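Side-chain contacts in gram-negative insecticidal protein (Chromobacterium piscinae, PDB 6FBM), which is an insecticidal toxin of the MACPF and beta-tripod families and probably acts by forming pores in membranes: residues P492-S495 against G496-E499; I513-M516 against Q517-K520; W389-V392 against W393-A396. One frame throughout, in Å; residues are numbered along the deposited sequence.

Interaction 1. Residues P492-S495 against G496-E499; sequences PPNS and GDIE
Asn494 lays its side-chain amide beside the carboxylate of Asp497, with the two flat groups only 9° from parallel. Its CG is flanked by its own N and C (chi1 59°), which folds OD1 back over the first turn of the helix. There Asn494 OD1 takes the N-H of Asp497 at 2.9 Å, nearly end-on to the amide C=O. A weak, strongly bent bond from Gly496 N reaches the same Asn494 OD1. In return, Asp497 OD2 accepts from Asn494 N at 3.2 Å, on the anti side of the carboxylate. The pair is a capping box, with Asn494 as N-cap. Asn490 also donates to Asp497 OD2, and Asn488 donates to Asp497 OD1, so the second half of the box is itself positioned from the preceding loop. Pro493 CB packs on Asp497 CB at 3.9 Å. The backbone then enters the helical pattern: Ile498 N bonds to Asn494 O at 3.2 Å, and Glu499 N to Ser495 O at 2.9 Å. Glu499 turns its acid to Arg502 in a salt bridge. Pro493 and Ile498 both rest on Leu451, so this start of helix 495-500 lies against strand 450-457.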
# COMPACT_ATOMS: atom_id res chain seq x y z
N PRO A 492 60.31 -60.31 29.94
CA PRO A 492 59.55 -59.13 29.53
C PRO A 492 58.36 -58.86 30.46
O PRO A 492 57.98 -59.74 31.23
CB PRO A 492 59.03 -59.51 28.15
CG PRO A 492 58.86 -61.00 28.22
CD PRO A 492 59.79 -61.53 29.30
N PRO A 493 57.77 -57.64 30.39
CA PRO A 493 56.59 -57.36 31.20
C PRO A 493 55.39 -58.23 30.82
O PRO A 493 55.20 -58.56 29.66
CB PRO A 493 56.31 -55.87 30.90
CG PRO A 493 57.64 -55.32 30.51
CD PRO A 493 58.25 -56.42 29.71
N ASN A 494 54.61 -58.61 31.82
CA ASN A 494 53.45 -59.47 31.63
C ASN A 494 52.21 -58.67 31.30
O ASN A 494 52.23 -57.44 31.39
CB ASN A 494 53.18 -60.31 32.89
CG ASN A 494 52.93 -59.48 34.11
OD1 ASN A 494 52.15 -58.52 34.10
ND2 ASN A 494 53.62 -59.83 35.19
N SER A 495 51.12 -59.36 30.98
CA SER A 495 49.87 -58.72 30.58
C SER A 495 49.22 -57.87 31.68
O SER A 495 48.40 -57.00 31.37
CB SER A 495 48.88 -59.75 30.02
OG SER A 495 48.64 -60.76 30.96
N GLY A 496 49.58 -58.12 32.94
CA GLY A 496 49.16 -57.24 34.04
C GLY A 496 49.84 -55.88 33.98
O GLY A 496 49.20 -54.86 34.22
N ASP A 497 51.14 -55.88 33.67
CA ASP A 497 51.90 -54.63 33.47
C ASP A 497 51.36 -53.84 32.26
O ASP A 497 51.29 -52.62 32.33
CB ASP A 497 53.39 -54.90 33.27
CG ASP A 497 54.03 -55.56 34.46
OD1 ASP A 497 53.87 -55.06 35.59
OD2 ASP A 497 54.72 -56.59 34.27
N ILE A 498 51.01 -54.54 31.18
CA ILE A 498 50.38 -53.94 29.98
C ILE A 498 48.96 -53.40 30.27
O ILE A 498 48.59 -52.34 29.78
CB ILE A 498 50.34 -54.94 28.80
CG1 ILE A 498 51.77 -55.23 28.32
CG2 ILE A 498 49.52 -54.41 27.63
CD1 ILE A 498 51.93 -56.57 27.60
N GLU A 499 48.20 -54.13 31.08
CA GLU A 499 46.86 -53.69 31.51
C GLU A 499 46.89 -52.41 32.32
O GLU A 499 46.01 -51.55 32.17
CB GLU A 499 46.15 -54.78 32.35
CG GLU A 499 45.04 -55.50 31.61
CD GLU A 499 43.92 -54.56 31.22
OE1 GLU A 499 43.34 -53.88 32.11
OE2 GLU A 499 43.62 -54.50 30.01

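Interaction 2. Residues I513-M516 against Q517-K520; sequences IASM and QEMK
Ser515 and Glu518 reach across to each other at the start of helix 516-524. The hydroxyl of Ser515 is turned in over its own main chain, close to both N and C (chi1 62°). That turn brings Ser515 OG in front of Glu518 N, at 3.4 Å, in a straight but weak bond. Glu518 answers with its carboxylate. Its CG lies opposite the carbonyl carbon and the chain is extended beyond CG, so the acid reaches back to the strand. Glu518 OE1 receives the N-H of Ser515 at 3.3 Å, and the donor comes from above the carboxylate plane. Glu518 CB rests against Ala514 CB at 3.8 Å.

Met519 is bent twice, at chi2 (67°) and chi3 (82°). The bends bring its methyl back toward the strand, where Met519 CE meets Ala514 CB at 4.2 Å. Beyond Ala514, Met519 also packs on Leu319 and Leu377. Met516 and Lys520 slant across one another on an exposed side, and their ends meet at Met516 CE and Lys520 NZ, 3.8 Å apart.

Two backbone bonds open the helix: Met519 N to Ser515 O at 2.9 Å, and Lys520 N to Met516 O at 3.1 Å. Ala514 is hydrogen-bonded through its backbone to Leu318 and Met320 of the neighbouring strand. Ser515 and Glu518 form a capping box, with Ser515 as N-cap, at the passage from strand 513-515 to helix 516-524.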
# COMPACT_ATOMS: atom_id res chain seq x y z
N ILE A 513 48.61 -39.92 11.42
CA ILE A 513 49.89 -39.22 11.40
C ILE A 513 50.42 -39.02 9.98
O ILE A 513 50.28 -39.89 9.12
CB ILE A 513 50.86 -40.04 12.27
CG1 ILE A 513 50.88 -39.43 13.65
CG2 ILE A 513 52.29 -40.13 11.69
CD1 ILE A 513 51.42 -40.41 14.68
N ALA A 514 51.06 -37.88 9.77
CA ALA A 514 51.74 -37.65 8.50
C ALA A 514 52.83 -36.64 8.67
O ALA A 514 52.70 -35.71 9.48
CB ALA A 514 50.77 -37.19 7.43
N SER A 515 53.91 -36.83 7.90
CA SER A 515 55.00 -35.87 7.83
C SER A 515 54.57 -34.66 7.01
O SER A 515 53.56 -34.72 6.33
CB SER A 515 56.24 -36.50 7.20
OG SER A 515 55.96 -36.89 5.86
N MET A 516 55.37 -33.59 7.06
CA MET A 516 55.13 -32.40 6.26
C MET A 516 54.78 -32.74 4.82
O MET A 516 53.74 -32.32 4.32
CB MET A 516 56.32 -31.44 6.30
CG MET A 516 56.02 -30.06 5.71
SD MET A 516 54.70 -29.09 6.55
CE MET A 516 54.14 -27.91 5.29
N GLN A 517 55.61 -33.55 4.18
CA GLN A 517 55.39 -33.94 2.79
C GLN A 517 54.14 -34.82 2.56
O GLN A 517 53.34 -34.52 1.65
CB GLN A 517 56.65 -34.61 2.17
CG GLN A 517 56.61 -34.86 0.66
CD GLN A 517 56.17 -33.64 -0.17
OE1 GLN A 517 56.75 -32.54 -0.03
NE2 GLN A 517 55.18 -33.83 -1.07
N GLU A 518 53.94 -35.86 3.37
CA GLU A 518 52.73 -36.72 3.27
C GLU A 518 51.43 -35.89 3.46
O GLU A 518 50.41 -36.20 2.83
CB GLU A 518 52.76 -37.87 4.30
CG GLU A 518 53.70 -39.04 3.95
CD GLU A 518 54.11 -39.90 5.16
OE1 GLU A 518 53.64 -39.69 6.31
OE2 GLU A 518 54.91 -40.85 4.96
N MET A 519 51.49 -34.86 4.31
CA MET A 519 50.35 -33.98 4.58
C MET A 519 50.04 -33.12 3.36
O MET A 519 48.88 -33.05 2.97
CB MET A 519 50.57 -33.09 5.83
CG MET A 519 49.33 -32.38 6.38
SD MET A 519 48.07 -33.50 7.09
CE MET A 519 48.70 -33.81 8.73
N LYS A 520 51.06 -32.45 2.80
CA LYS A 520 50.91 -31.71 1.53
C LYS A 520 50.23 -32.56 0.45
O LYS A 520 49.25 -32.12 -0.18
CB LYS A 520 52.27 -31.24 0.97
CG LYS A 520 52.72 -29.83 1.35
CD LYS A 520 53.43 -29.10 0.17
CE LYS A 520 53.81 -27.67 0.52
NZ LYS A 520 54.89 -27.56 1.56

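Interaction 3. Residues W389-V392 against W393-A396; sequences WQRV and WDDA
Arg391 and Asp394 supply the charged contact. Arg391 NH1 lies 3.7 Å from Asp394 OD2, which makes a long salt bridge. The oxygen is well out of the guanidinium plane and no N-H points at it. The two flat groups stand almost perpendicular, at 83°. The attraction is therefore probably electrostatic and not directional. Lys465 NZ makes a second ion pair with Asp394 OD2, long and weak.

Van der Waals contact is closer. The CD methylene of Arg391 meets the acid, 3.4 Å from Asp394 OD2 and 3.9 Å from Asp394 CB. The side chain of Tyr429 touches both residues.

Backbone geometry probably explains why the two side chains meet. Val392 and Trp393 both face Cys406 on strand 403-410, which is a classic beta bulge. The chain also turns a corner at Val392. Together the bulge and the corner let Arg391 and Asp394, three residues apart, both direct CB toward the other's segment.

Hydrogen bonds follow on the far side of the bulge. Asp394 OD1 uses its anti lone pair to accept from Ala396 N at 3.3 Å, closing an Asx turn. The indole of Trp393 goes the other way from the acid, its CG opposite the backbone N (chi1 170°). Trp393 NE1 donates to Lys465 O.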
# COMPACT_ATOMS: atom_id res chain seq x y z
N TRP A 389 50.79 -34.44 36.62
CA TRP A 389 51.78 -35.46 36.56
C TRP A 389 51.82 -36.28 37.85
O TRP A 389 51.78 -35.72 38.94
CB TRP A 389 53.14 -34.82 36.32
CG TRP A 389 53.26 -34.09 35.04
CD1 TRP A 389 52.92 -32.80 34.81
CD2 TRP A 389 53.81 -34.58 33.81
NE1 TRP A 389 53.20 -32.46 33.51
CE2 TRP A 389 53.76 -33.53 32.88
CE3 TRP A 389 54.32 -35.82 33.40
CZ2 TRP A 389 54.19 -33.66 31.58
CZ3 TRP A 389 54.77 -35.96 32.09
CH2 TRP A 389 54.71 -34.89 31.20
N GLN A 390 51.93 -37.59 37.71
CA GLN A 390 52.12 -38.50 38.83
C GLN A 390 53.38 -39.35 38.68
O GLN A 390 53.90 -39.52 37.58
CB GLN A 390 50.90 -39.41 38.99
CG GLN A 390 50.80 -40.62 38.07
CD GLN A 390 49.44 -41.25 38.07
OE1 GLN A 390 48.67 -41.08 39.03
NE2 GLN A 390 49.12 -41.98 36.99
N ARG A 391 53.83 -39.89 39.80
CA ARG A 391 55.06 -40.64 39.85
C ARG A 391 54.83 -42.12 39.62
O ARG A 391 54.07 -42.75 40.32
CB ARG A 391 55.76 -40.47 41.18
CG ARG A 391 56.39 -39.12 41.36
CD ARG A 391 57.60 -39.19 42.30
NE ARG A 391 57.61 -38.07 43.24
CZ ARG A 391 56.84 -37.98 44.32
NH1 ARG A 391 55.96 -38.92 44.62
NH2 ARG A 391 56.93 -36.91 45.10
N VAL A 392 55.52 -42.65 38.62
CA VAL A 392 55.58 -44.07 38.43
C VAL A 392 56.59 -44.62 39.47
O VAL A 392 56.41 -45.73 39.97
CB VAL A 392 56.02 -44.42 36.99
CG1 VAL A 392 56.08 -45.93 36.78
CG2 VAL A 392 55.05 -43.86 36.01
N TRP A 393 57.62 -43.82 39.76
CA TRP A 393 58.76 -44.27 40.56
C TRP A 393 59.57 -43.09 41.03
O TRP A 393 59.68 -42.09 40.33
CB TRP A 393 59.65 -45.15 39.69
CG TRP A 393 60.98 -45.50 40.28
CD1 TRP A 393 61.26 -46.55 41.11
CD2 TRP A 393 62.22 -44.80 40.09
NE1 TRP A 393 62.59 -46.54 41.45
CE2 TRP A 393 63.21 -45.48 40.84
CE3 TRP A 393 62.59 -43.66 39.37
CZ2 TRP A 393 64.54 -45.07 40.88
CZ3 TRP A 393 63.91 -43.25 39.42
CH2 TRP A 393 64.87 -43.95 40.16
N ASP A 394 60.16 -43.23 42.21
CA ASP A 394 61.24 -42.36 42.67
C ASP A 394 62.32 -43.16 43.40
O ASP A 394 62.14 -44.34 43.65
CB ASP A 394 60.69 -41.20 43.53
CG ASP A 394 59.81 -41.67 44.65
OD1 ASP A 394 60.32 -42.19 45.65
OD2 ASP A 394 58.59 -41.49 44.56
N ASP A 395 63.44 -42.49 43.75
CA ASP A 395 64.61 -43.12 44.40
C ASP A 395 64.59 -43.08 45.93
O ASP A 395 65.64 -43.20 46.56
CB ASP A 395 65.92 -42.52 43.87
CG ASP A 395 66.32 -41.22 44.58
OD1 ASP A 395 65.44 -40.35 44.79
OD2 ASP A 395 67.51 -41.07 44.94
N ALA A 396 63.41 -42.91 46.54
CA ALA A 396 63.28 -42.92 48.00
C ALA A 396 63.82 -44.24 48.53
O ALA A 396 63.42 -45.31 48.04
CB ALA A 396 61.83 -42.72 48.42

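In the fold
Followed from the N terminus, the three contacts come in series: interaction 3, then interaction 1, then interaction 2. None nests in another and none crosses. Each is local and closes only a turn of a few residues. Interaction 3 lies at the corner between strands 388-391 and 393-394, both paired with 403-410. Interaction 1 starts helix 495-500 beside strand 450-457, with its centre about 19 Å from that of interaction 3. Interaction 2 joins strand 513-515, an outermost strand of the mixed sheet with 318-321, to the C-terminal helix 516-524. Its centre lies about 34 Å from the centre of interaction 1 and about 36 Å from that of interaction 3. No two of them touch.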